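Local coordinates for fibronectin-binding protein (Streptococcus pyogenes, PDB 5A0L), which acts as an adhesin of the streptococcal surface, whose N-terminal domain carries an internal thioester that mediates covalent binding to the host, at residues A77-A82 / E90-L95; N101-G106 / Y188-F193; Q128-Y133 / K170-N175. All coordinates share one frame; numbering follows the deposited sequence. Where two conformers were deposited one is given.

Interaction 1: A77-A82 / E90-L95; sequences AFKSYA and ENLDKL
K79 and L92 bring the last turn of helix 75-81 against the first turn of helix 92-105, their CA atoms 7.3 Å apart, and F78 pairs with L95 one step further along at a similar separation. The motif is a helix-loop-helix: two helices adjacent in sequence meet where one ends and the next begins, and P85 and V87 of the connecting loop touch K79 and both leucines, respectively. L95 makes the largest share of the contact. Its chi1 of 180° turns the side chain away from its own backbone N and brings branch CD2 against the backbone of K79, 3.8 Å from K79 N, and the same methyl lies 4.0 Å from F78 CB. The ring of F78 continues past this point into the protein, where it meets I192 of strand 191-195. Nearer the surface, L92 CD2 lies 3.9 Å from K79 CB and also touches CG, so the aliphatic root of the lysine provides the apolar surface. Beyond it the K79 chain bends at chi2 and carries NZ away from 90-95; E90 OE1, 6.2 Å from K79 NZ, is too distant for a salt bridge, although the opposite charges may attract weakly. N91 caps the start of helix 92-105: its OD1 accepts from K94 N at 2.9 Å, with the donor well above the plane of the side-chain carbonyl.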
loop_
_atom_site.group_PDB
_atom_site.type_symbol
_atom_site.label_atom_id
_atom_site.label_comp_id
_atom_site.label_asym_id
_atom_site.label_seq_id
_atom_site.Cartn_x
_atom_site.Cartn_y
_atom_site.Cartn_z
ATOM N N ALA A 77 -12.363 -8.720 -5.486
ATOM C CA ALA A 77 -11.153 -9.164 -4.808
ATOM C C ALA A 77 -10.814 -8.221 -3.663
ATOM O O ALA A 77 -10.347 -8.665 -2.608
ATOM C CB ALA A 77 -10.008 -9.241 -5.788
ATOM N N PHE A 78 -10.957 -6.919 -3.896
ATOM C CA PHE A 78 -10.672 -5.987 -2.830
ATOM C C PHE A 78 -11.567 -6.235 -1.630
ATOM O O PHE A 78 -11.140 -6.141 -0.484
ATOM C CB PHE A 78 -10.766 -4.542 -3.311
ATOM C CG PHE A 78 -9.754 -4.138 -4.375
ATOM C CD1 PHE A 78 -8.560 -4.787 -4.555
ATOM C CD2 PHE A 78 -10.009 -3.041 -5.165
ATOM C CE1 PHE A 78 -7.641 -4.369 -5.514
ATOM C CE2 PHE A 78 -9.128 -2.642 -6.127
ATOM C CZ PHE A 78 -7.922 -3.293 -6.302
ATOM N N LYS A 79 -12.842 -6.536 -1.870
ATOM C CA LYS A 79 -13.740 -6.884 -0.763
ATOM C C LYS A 79 -13.293 -8.186 -0.070
ATOM O O LYS A 79 -13.169 -8.225 1.173
ATOM C CB LYS A 79 -15.199 -6.949 -1.238
ATOM C CG LYS A 79 -16.230 -7.536 -0.274
ATOM C CD LYS A 79 -16.413 -6.829 1.030
ATOM C CE LYS A 79 -17.436 -7.574 1.912
ATOM N NZ LYS A 79 -17.521 -7.036 3.301
ATOM N N SER A 80 -13.042 -9.229 -0.875
ATOM C CA SER A 80 -12.819 -10.573 -0.341
ATOM C C SER A 80 -11.538 -10.693 0.471
ATOM O O SER A 80 -11.468 -11.499 1.407
ATOM C CB SER A 80 -12.785 -11.582 -1.499
ATOM O OG SER A 80 -14.094 -11.722 -1.993
ATOM N N TYR A 81 -10.494 -9.979 0.056
ATOM C CA TYR A 81 -9.174 -10.092 0.702
ATOM C C TYR A 81 -8.913 -9.062 1.786
ATOM O O TYR A 81 -7.843 -9.099 2.416
ATOM C CB TYR A 81 -8.054 -10.121 -0.366
ATOM C CG TYR A 81 -8.129 -11.385 -1.179
ATOM C CD1 TYR A 81 -7.662 -12.611 -0.660
ATOM C CD2 TYR A 81 -8.689 -11.424 -2.426
ATOM C CE1 TYR A 81 -7.796 -13.780 -1.369
ATOM C CE2 TYR A 81 -8.806 -12.585 -3.148
ATOM C CZ TYR A 81 -8.363 -13.771 -2.626
ATOM O OH TYR A 81 -8.478 -14.951 -3.344
ATOM N N ALA A 82 -9.854 -8.120 1.956
ATOM C CA ALA A 82 -9.838 -7.129 3.023
ATOM C C ALA A 82 -10.602 -7.633 4.266
ATOM O O ALA A 82 -11.573 -8.381 4.128
ATOM C CB ALA A 82 -10.458 -5.837 2.569
ATOM N N GLU A 90 -23.108 -1.074 -0.493
ATOM C CA GLU A 90 -22.768 -2.354 -1.134
ATOM C C GLU A 90 -22.161 -2.210 -2.547
ATOM O O GLU A 90 -22.255 -3.107 -3.339
ATOM C CB GLU A 90 -24.008 -3.298 -1.160
ATOM C CG GLU A 90 -24.506 -3.755 0.208
ATOM C CD GLU A 90 -23.740 -4.928 0.786
ATOM O OE1 GLU A 90 -22.648 -5.300 0.257
ATOM O OE2 GLU A 90 -24.210 -5.501 1.809
ATOM N N ASN A 91 -21.537 -1.058 -2.842
ATOM C CA ASN A 91 -21.081 -0.783 -4.190
ATOM C C ASN A 91 -19.595 -1.157 -4.317
ATOM O O ASN A 91 -18.682 -0.377 -3.944
ATOM C CB ASN A 91 -21.317 0.697 -4.524
ATOM C CG ASN A 91 -21.024 1.017 -5.963
ATOM O OD1 ASN A 91 -20.246 0.325 -6.620
ATOM N ND2 ASN A 91 -21.646 2.081 -6.470
ATOM N N LEU A 92 -19.335 -2.338 -4.879
ATOM C CA LEU A 92 -17.967 -2.801 -5.027
ATOM C C LEU A 92 -17.257 -2.135 -6.199
ATOM O O LEU A 92 -16.013 -2.023 -6.174
ATOM C CB LEU A 92 -17.922 -4.318 -5.147
ATOM C CG LEU A 92 -18.557 -5.112 -3.996
ATOM C CD1 LEU A 92 -18.372 -6.596 -4.176
ATOM C CD2 LEU A 92 -18.019 -4.648 -2.635
ATOM N N ASP A 93 -17.997 -1.614 -7.178
ATOM C CA ASP A 93 -17.369 -0.842 -8.247
ATOM C C ASP A 93 -16.731 0.449 -7.711
ATOM O O ASP A 93 -15.619 0.860 -8.134
ATOM C CB ASP A 93 -18.364 -0.501 -9.334
ATOM C CG ASP A 93 -18.825 -1.716 -10.148
ATOM O OD1 ASP A 93 -18.270 -2.830 -10.051
ATOM O OD2 ASP A 93 -19.750 -1.526 -10.961
ATOM N N LYS A 94 -17.408 1.080 -6.751
ATOM C CA LYS A 94 -16.910 2.304 -6.124
ATOM C C LYS A 94 -15.693 1.945 -5.270
ATOM O O LYS A 94 -14.712 2.718 -5.240
ATOM C CB LYS A 94 -18.004 2.973 -5.278
ATOM C CG LYS A 94 -17.599 4.235 -4.520
ATOM C CD LYS A 94 -18.706 4.869 -3.660
ATOM N N LEU A 95 -15.742 0.807 -4.560
ATOM C CA LEU A 95 -14.559 0.375 -3.822
ATOM C C LEU A 95 -13.324 0.234 -4.708
ATOM O O LEU A 95 -12.229 0.735 -4.375
ATOM C CB LEU A 95 -14.830 -0.937 -3.078
ATOM C CG LEU A 95 -13.683 -1.531 -2.251
ATOM C CD1 LEU A 95 -13.283 -0.622 -1.100
ATOM C CD2 LEU A 95 -14.033 -2.929 -1.756
#

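Interaction 2: N101-G106 / Y188-F193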
loop_
_atom_site.group_PDB
_atom_site.type_symbol
_atom_site.label_atom_id
_atom_site.label_comp_id
_atom_site.label_asym_id
_atom_site.label_seq_id
_atom_site.Cartn_x
_atom_site.Cartn_y
_atom_site.Cartn_z
ATOM N N ASN A 101 -7.670 4.884 -7.460
ATOM C CA ASN A 101 -7.308 6.276 -7.465
ATOM C C ASN A 101 -6.358 6.633 -6.330
ATOM O O ASN A 101 -5.482 7.498 -6.509
ATOM C CB ASN A 101 -8.538 7.176 -7.523
ATOM C CG ASN A 101 -9.081 7.323 -8.931
ATOM O OD1 ASN A 101 -8.669 8.235 -9.671
ATOM N ND2 ASN A 101 -9.979 6.427 -9.333
ATOM N N VAL A 102 -6.488 5.996 -5.166
ATOM C CA VAL A 102 -5.498 6.185 -4.116
ATOM C C VAL A 102 -4.089 5.798 -4.581
ATOM O O VAL A 102 -3.123 6.557 -4.445
ATOM C CB VAL A 102 -5.859 5.401 -2.839
ATOM C CG1 VAL A 102 -4.684 5.327 -1.875
ATOM C CG2 VAL A 102 -7.067 6.036 -2.176
ATOM N N ILE A 103 -3.974 4.608 -5.168
ATOM C CA ILE A 103 -2.655 4.120 -5.571
ATOM C C ILE A 103 -2.084 5.013 -6.688
ATOM O O ILE A 103 -0.889 5.336 -6.659
ATOM C CB ILE A 103 -2.709 2.635 -5.977
ATOM C CG1 ILE A 103 -3.022 1.737 -4.771
ATOM C CG2 ILE A 103 -1.463 2.199 -6.680
ATOM C CD1 ILE A 103 -1.936 1.673 -3.753
ATOM N N TYR A 104 -2.904 5.375 -7.673
ATOM C CA TYR A 104 -2.409 6.152 -8.790
ATOM C C TYR A 104 -1.876 7.525 -8.334
ATOM O O TYR A 104 -0.948 8.079 -8.951
ATOM C CB TYR A 104 -3.527 6.312 -9.833
ATOM C CG TYR A 104 -3.055 6.873 -11.147
ATOM C CD1 TYR A 104 -2.037 6.240 -11.875
ATOM C CD2 TYR A 104 -3.661 8.018 -11.709
ATOM C CE1 TYR A 104 -1.575 6.777 -13.074
ATOM C CE2 TYR A 104 -3.219 8.525 -12.928
ATOM C CZ TYR A 104 -2.205 7.890 -13.618
ATOM O OH TYR A 104 -1.694 8.407 -14.809
ATOM N N ASN A 105 -2.461 8.050 -7.261
ATOM C CA ASN A 105 -2.079 9.331 -6.710
ATOM C C ASN A 105 -1.005 9.297 -5.629
ATOM O O ASN A 105 -0.449 10.333 -5.268
ATOM C CB ASN A 105 -3.305 10.091 -6.242
ATOM C CG ASN A 105 -4.026 10.678 -7.401
ATOM O OD1 ASN A 105 -3.560 11.694 -7.951
ATOM N ND2 ASN A 105 -5.085 10.019 -7.901
ATOM N N GLY A 106 -0.740 8.102 -5.100
ATOM C CA GLY A 106 0.224 7.895 -4.029
ATOM C C GLY A 106 1.575 7.447 -4.570
ATOM O O GLY A 106 1.909 7.631 -5.736
ATOM N N TYR A 188 -6.049 0.496 -16.596
ATOM C CA TYR A 188 -5.307 0.509 -15.325
ATOM C C TYR A 188 -5.745 -0.677 -14.468
ATOM O O TYR A 188 -6.933 -0.868 -14.230
ATOM C CB TYR A 188 -5.553 1.811 -14.552
ATOM C CG TYR A 188 -4.653 2.071 -13.367
ATOM C CD1 TYR A 188 -3.284 2.231 -13.524
ATOM C CD2 TYR A 188 -5.183 2.227 -12.096
ATOM C CE1 TYR A 188 -2.468 2.490 -12.443
ATOM C CE2 TYR A 188 -4.372 2.484 -11.002
ATOM C CZ TYR A 188 -3.011 2.635 -11.182
ATOM O OH TYR A 188 -2.246 2.929 -10.081
ATOM N N ARG A 189 -4.772 -1.393 -13.913
ATOM C CA ARG A 189 -5.053 -2.598 -13.135
ATOM C C ARG A 189 -3.982 -2.749 -12.055
ATOM O O ARG A 189 -2.804 -2.496 -12.302
ATOM C CB ARG A 189 -5.030 -3.836 -14.043
ATOM C CG ARG A 189 -5.510 -5.119 -13.359
ATOM C CD ARG A 189 -5.511 -6.333 -14.285
ATOM N NE ARG A 189 -6.214 -6.069 -15.527
ATOM C CZ ARG A 189 -6.114 -6.814 -16.625
ATOM N NH1 ARG A 189 -5.368 -7.908 -16.636
ATOM N NH2 ARG A 189 -6.749 -6.443 -17.715
ATOM N N LEU A 190 -4.426 -3.218 -10.886
ATOM C CA LEU A 190 -3.536 -3.578 -9.798
ATOM C C LEU A 190 -3.729 -5.062 -9.485
ATOM O O LEU A 190 -4.542 -5.756 -10.094
ATOM C CB LEU A 190 -3.751 -2.723 -8.551
ATOM C CG LEU A 190 -3.626 -1.222 -8.792
ATOM C CD1 LEU A 190 -3.991 -0.501 -7.507
ATOM C CD2 LEU A 190 -2.224 -0.813 -9.255
ATOM N N ASN A 191 -2.957 -5.545 -8.506
ATOM C CA ASN A 191 -2.945 -6.955 -8.129
ATOM C C ASN A 191 -3.000 -7.090 -6.625
ATOM O O ASN A 191 -2.415 -6.290 -5.891
ATOM C CB ASN A 191 -1.698 -7.640 -8.697
ATOM C CG ASN A 191 -1.663 -7.602 -10.201
ATOM O OD1 ASN A 191 -1.252 -6.585 -10.811
ATOM N ND2 ASN A 191 -2.158 -8.659 -10.807
ATOM N N ILE A 192 -3.697 -8.159 -6.208
ATOM C CA ILE A 192 -3.681 -8.605 -4.822
ATOM C C ILE A 192 -2.743 -9.822 -4.758
ATOM O O ILE A 192 -2.743 -10.662 -5.627
ATOM C CB ILE A 192 -5.105 -8.993 -4.325
ATOM C CG1 ILE A 192 -5.953 -7.716 -4.168
ATOM C CG2 ILE A 192 -5.060 -9.833 -3.043
ATOM C CD1 ILE A 192 -5.611 -6.889 -2.948
ATOM N N PHE A 193 -1.961 -9.834 -3.682
ATOM C CA PHE A 193 -1.081 -10.963 -3.366
ATOM C C PHE A 193 -1.655 -11.641 -2.117
ATOM O O PHE A 193 -1.679 -11.060 -1.039
ATOM C CB PHE A 193 0.347 -10.467 -3.192
ATOM C CG PHE A 193 0.965 -10.052 -4.511
ATOM C CD1 PHE A 193 0.721 -8.784 -5.023
ATOM C CD2 PHE A 193 1.683 -10.943 -5.288
ATOM C CE1 PHE A 193 1.220 -8.433 -6.249
ATOM C CE2 PHE A 193 2.208 -10.572 -6.504
ATOM C CZ PHE A 193 1.947 -9.305 -7.001
#
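The rings of Y104 and Y188 meet edge to face, the edge of Y104 directed at the face of Y188, with centroids 5.2 Å apart and planes inclined at 66°. Y104 CD1 does the touching, 3.8 Å from Y188 CZ, while the hydroxyl of Y188 sits at the edge of the Y104 ring, near its plane. Elsewhere the Y104 side chain packs on A111, I184 and P185. Y188 reaches the helix because a chi1 of -169° swings its ring away from the backbone N. Its OH therefore ends beside the backbone, 3.5 Å from Y104 CA, and 3.6 Å from I103 CG2, whose side chain crosses the tyrosine at about a right angle. Alongside, I103 CG1 packs 3.7 Å from L190 CD1, and the second branch of L190, CD2, reaches toward I103 CG2. The contact thus joins the C-terminal part of helix 92-105 to the chain leading into strand 191-195 of the closed antiparallel barrel, with L204 of strand 203-205 also against I103. At the helix end, N105 ND2 donates to N101 O at 2.9 Å, and N105 N approaches the same oxygen from the opposite face of its plane. Across the contact the chemistry is apolar and aromatic: although Y188 OH lies close to Y104 N, the angle is too poor for a bond, which implies that shape and ring packing hold the helix against the loop entering the strand.

Interaction 3: Q128-Y133 / K170-N175. With ZN (zinc ion), chain D.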
loop_
_atom_site.group_PDB
_atom_site.type_symbol
_atom_site.label_atom_id
_atom_site.label_comp_id
_atom_site.label_asym_id
_atom_site.label_seq_id
_atom_site.Cartn_x
_atom_site.Cartn_y
_atom_site.Cartn_z
ATOM N N GLN A 128 0.094 4.156 2.502
ATOM C CA GLN A 128 -0.319 2.991 3.291
ATOM C C GLN A 128 -1.502 3.347 4.187
ATOM O O GLN A 128 -2.442 2.543 4.344
ATOM C CB GLN A 128 0.871 2.520 4.133
ATOM C CG GLN A 128 0.558 1.299 5.015
ATOM C CD GLN A 128 0.255 0.083 4.202
ATOM O OE1 GLN A 128 1.164 -0.621 3.733
ATOM N NE2 GLN A 128 -1.045 -0.172 3.973
ATOM N N ASN A 129 -1.473 4.518 4.799
ATOM C CA ASN A 129 -2.586 4.939 5.628
ATOM C C ASN A 129 -3.856 5.170 4.803
ATOM O O ASN A 129 -4.954 4.817 5.265
ATOM C CB ASN A 129 -2.228 6.184 6.436
ATOM C CG ASN A 129 -1.538 5.843 7.729
ATOM O OD1 ASN A 129 -2.203 5.572 8.721
ATOM N ND2 ASN A 129 -0.224 5.780 7.726
ATOM N N ALA A 130 -3.732 5.715 3.590
ATOM C CA ALA A 130 -4.886 5.893 2.741
ATOM C C ALA A 130 -5.463 4.557 2.322
ATOM O O ALA A 130 -6.701 4.399 2.196
ATOM C CB ALA A 130 -4.524 6.748 1.533
ATOM N N ILE A 131 -4.611 3.567 2.088
ATOM C CA ILE A 131 -5.118 2.232 1.742
ATOM C C ILE A 131 -5.909 1.628 2.912
ATOM O O ILE A 131 -6.999 1.084 2.716
ATOM C CB ILE A 131 -3.979 1.295 1.251
ATOM C CG1 ILE A 131 -3.500 1.763 -0.138
ATOM C CG2 ILE A 131 -4.413 -0.176 1.235
ATOM C CD1 ILE A 131 -4.558 1.746 -1.214
ATOM N N TRP A 132 -5.395 1.750 4.122
ATOM C CA TRP A 132 -6.077 1.212 5.294
ATOM C C TRP A 132 -7.400 1.915 5.563
ATOM O O TRP A 132 -8.325 1.290 6.121
ATOM C CB TRP A 132 -5.161 1.276 6.501
ATOM C CG TRP A 132 -4.050 0.272 6.518
ATOM C CD1 TRP A 132 -4.042 -0.955 5.944
ATOM C CD2 TRP A 132 -2.809 0.397 7.210
ATOM N NE1 TRP A 132 -2.870 -1.627 6.227
ATOM C CE2 TRP A 132 -2.094 -0.805 6.996
ATOM C CE3 TRP A 132 -2.213 1.410 7.962
ATOM C CZ2 TRP A 132 -0.833 -1.027 7.558
ATOM C CZ3 TRP A 132 -0.962 1.189 8.507
ATOM C CH2 TRP A 132 -0.289 -0.015 8.290
ATOM N N TYR A 133 -7.530 3.175 5.181
ATOM C CA TYR A 133 -8.828 3.858 5.255
ATOM C C TYR A 133 -9.875 3.047 4.482
ATOM O O TYR A 133 -11.044 2.947 4.929
ATOM C CB TYR A 133 -8.678 5.273 4.677
ATOM C CG TYR A 133 -9.936 6.095 4.684
ATOM C CD1 TYR A 133 -10.337 6.765 5.839
ATOM C CD2 TYR A 133 -10.697 6.265 3.525
ATOM C CE1 TYR A 133 -11.489 7.569 5.824
ATOM C CE2 TYR A 133 -11.839 7.055 3.506
ATOM C CZ TYR A 133 -12.231 7.692 4.665
ATOM O OH TYR A 133 -13.366 8.473 4.645
ATOM N N LYS A 170 -5.978 14.603 0.734
ATOM C CA LYS A 170 -6.361 14.540 -0.671
ATOM C C LYS A 170 -6.658 13.108 -1.100
ATOM O O LYS A 170 -7.570 12.842 -1.888
ATOM C CB LYS A 170 -5.292 15.183 -1.562
ATOM C CG LYS A 170 -5.128 16.694 -1.331
ATOM C CD LYS A 170 -3.987 17.310 -2.140
ATOM C CE LYS A 170 -3.622 18.730 -1.689
ATOM N NZ LYS A 170 -2.382 19.095 -2.433
ATOM N N LEU A 171 -5.858 12.163 -0.611
ATOM C CA LEU A 171 -5.998 10.772 -0.988
ATOM C C LEU A 171 -7.305 10.154 -0.521
ATOM O O LEU A 171 -7.802 9.253 -1.199
ATOM C CB LEU A 171 -4.819 9.925 -0.514
ATOM C CG LEU A 171 -3.470 10.161 -1.185
ATOM C CD1 LEU A 171 -2.379 9.395 -0.444
ATOM C CD2 LEU A 171 -3.494 9.740 -2.648
ATOM N N ILE A 172 -7.814 10.580 0.639
ATOM C CA ILE A 172 -9.017 9.960 1.209
ATOM C C ILE A 172 -10.288 10.749 0.905
ATOM O O ILE A 172 -11.377 10.373 1.349
ATOM C CB ILE A 172 -8.871 9.681 2.722
ATOM C CG1 ILE A 172 -8.740 10.980 3.536
ATOM C CG2 ILE A 172 -7.694 8.744 2.977
ATOM C CD1 ILE A 172 -8.723 10.772 5.043
ATOM N N ASP A 173 -10.195 11.824 0.119
ATOM C CA ASP A 173 -11.386 12.565 -0.252
ATOM C C ASP A 173 -12.245 11.708 -1.175
ATOM O O ASP A 173 -11.759 11.136 -2.150
ATOM C CB ASP A 173 -10.955 13.836 -0.977
ATOM C CG ASP A 173 -12.129 14.819 -1.178
ATOM O OD1 ASP A 173 -13.108 14.470 -1.824
ATOM O OD2 ASP A 173 -12.105 15.967 -0.684
ATOM N N PRO A 174 -13.583 11.661 -0.898
ATOM C CA PRO A 174 -14.431 10.808 -1.731
ATOM C C PRO A 174 -14.566 11.262 -3.175
ATOM O O PRO A 174 -14.910 10.447 -4.040
ATOM C CB PRO A 174 -15.798 10.857 -1.030
ATOM C CG PRO A 174 -15.770 12.151 -0.292
ATOM C CD PRO A 174 -14.334 12.304 0.172
ATOM N N ASN A 175 -14.217 12.529 -3.451
ATOM C CA ASN A 175 -14.287 13.079 -4.799
ATOM C C ASN A 175 -12.961 13.095 -5.538
ATOM O O ASN A 175 -12.859 13.720 -6.585
ATOM C CB ASN A 175 -14.848 14.500 -4.738
ATOM C CG ASN A 175 -16.274 14.564 -4.230
ATOM O OD1 ASN A 175 -16.588 15.300 -3.277
ATOM N ND2 ASN A 175 -17.122 13.869 -4.879
HETATM ZN ZN ZN D . -13.748 17.034 -0.971
HETATM O O HOH W 1 -14.043 17.626 -3.088
HETATM O O HOH W 2 -13.377 18.674 0.085
#
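A130 and I172 bring two helices of the thioester domain into close contact, CA to CA 6.0 Å, helix 120-135 meeting the C-terminal turn of helix 158-172. The small side chain of A130 permits this approach: its CB lies 3.8 Å from L171 CB, with L171 CD1 nearly as near, and touches I172 CG2 as well. One turn beyond A130, Y133 offers a ring face to I172 in a CH-pi contact, I172 CB standing 4.0 Å from the ring centroid and 14° off the ring normal. I172 holds CG1 between its backbone N and carbonyl carbon (chi1 65°), which places CG2 over the ring face, near Y133 CG. R86 adds a cation-pi interaction with the same ring, and V102 of helix 92-105 packs on A130, extending the tight side into the helical core. The other flank of helix 120-135 faces strand 45-49, where Q128 NE2 donates to the carbonyl of C49, probably the thioester cysteine of this family. The outer side is quite different. From D173 onward the chain turns away from helix 120-135 toward solvent, through the exposed P174 and N175, and its contacts become polar. D173 OD1 accepts from N175 N at 2.8 Å through its anti lone pair, forming an Asx turn. The other carboxylate oxygen, D173 OD2, binds a zinc ion at 2.0 Å, with two water molecules also coordinating the metal.

In the fold
Helix 92-105 runs through the set: its first turn packs in interaction 1, its last in interaction 2, and V102 and I103 extend to I131 of interaction 3, which is nested within the chain loop closed by interaction 2. All three are partly buried, but only interaction 1, the most peripheral, has an exposed residue, K79, among those that touch. Interaction 2 lies nearest the chain centre, about 8 Å away; interaction 3 connects helix 120-135 to helix 158-172. Interactions 1 and 2 meet where Y81 packs on I192, whereas 1 and 3 do not touch. Leucine methyls and a lysine stem serve interaction 1, an aromatic pair interaction 2, and small and branched aliphatic side chains with one ring face interaction 3, with zinc at its outer edge.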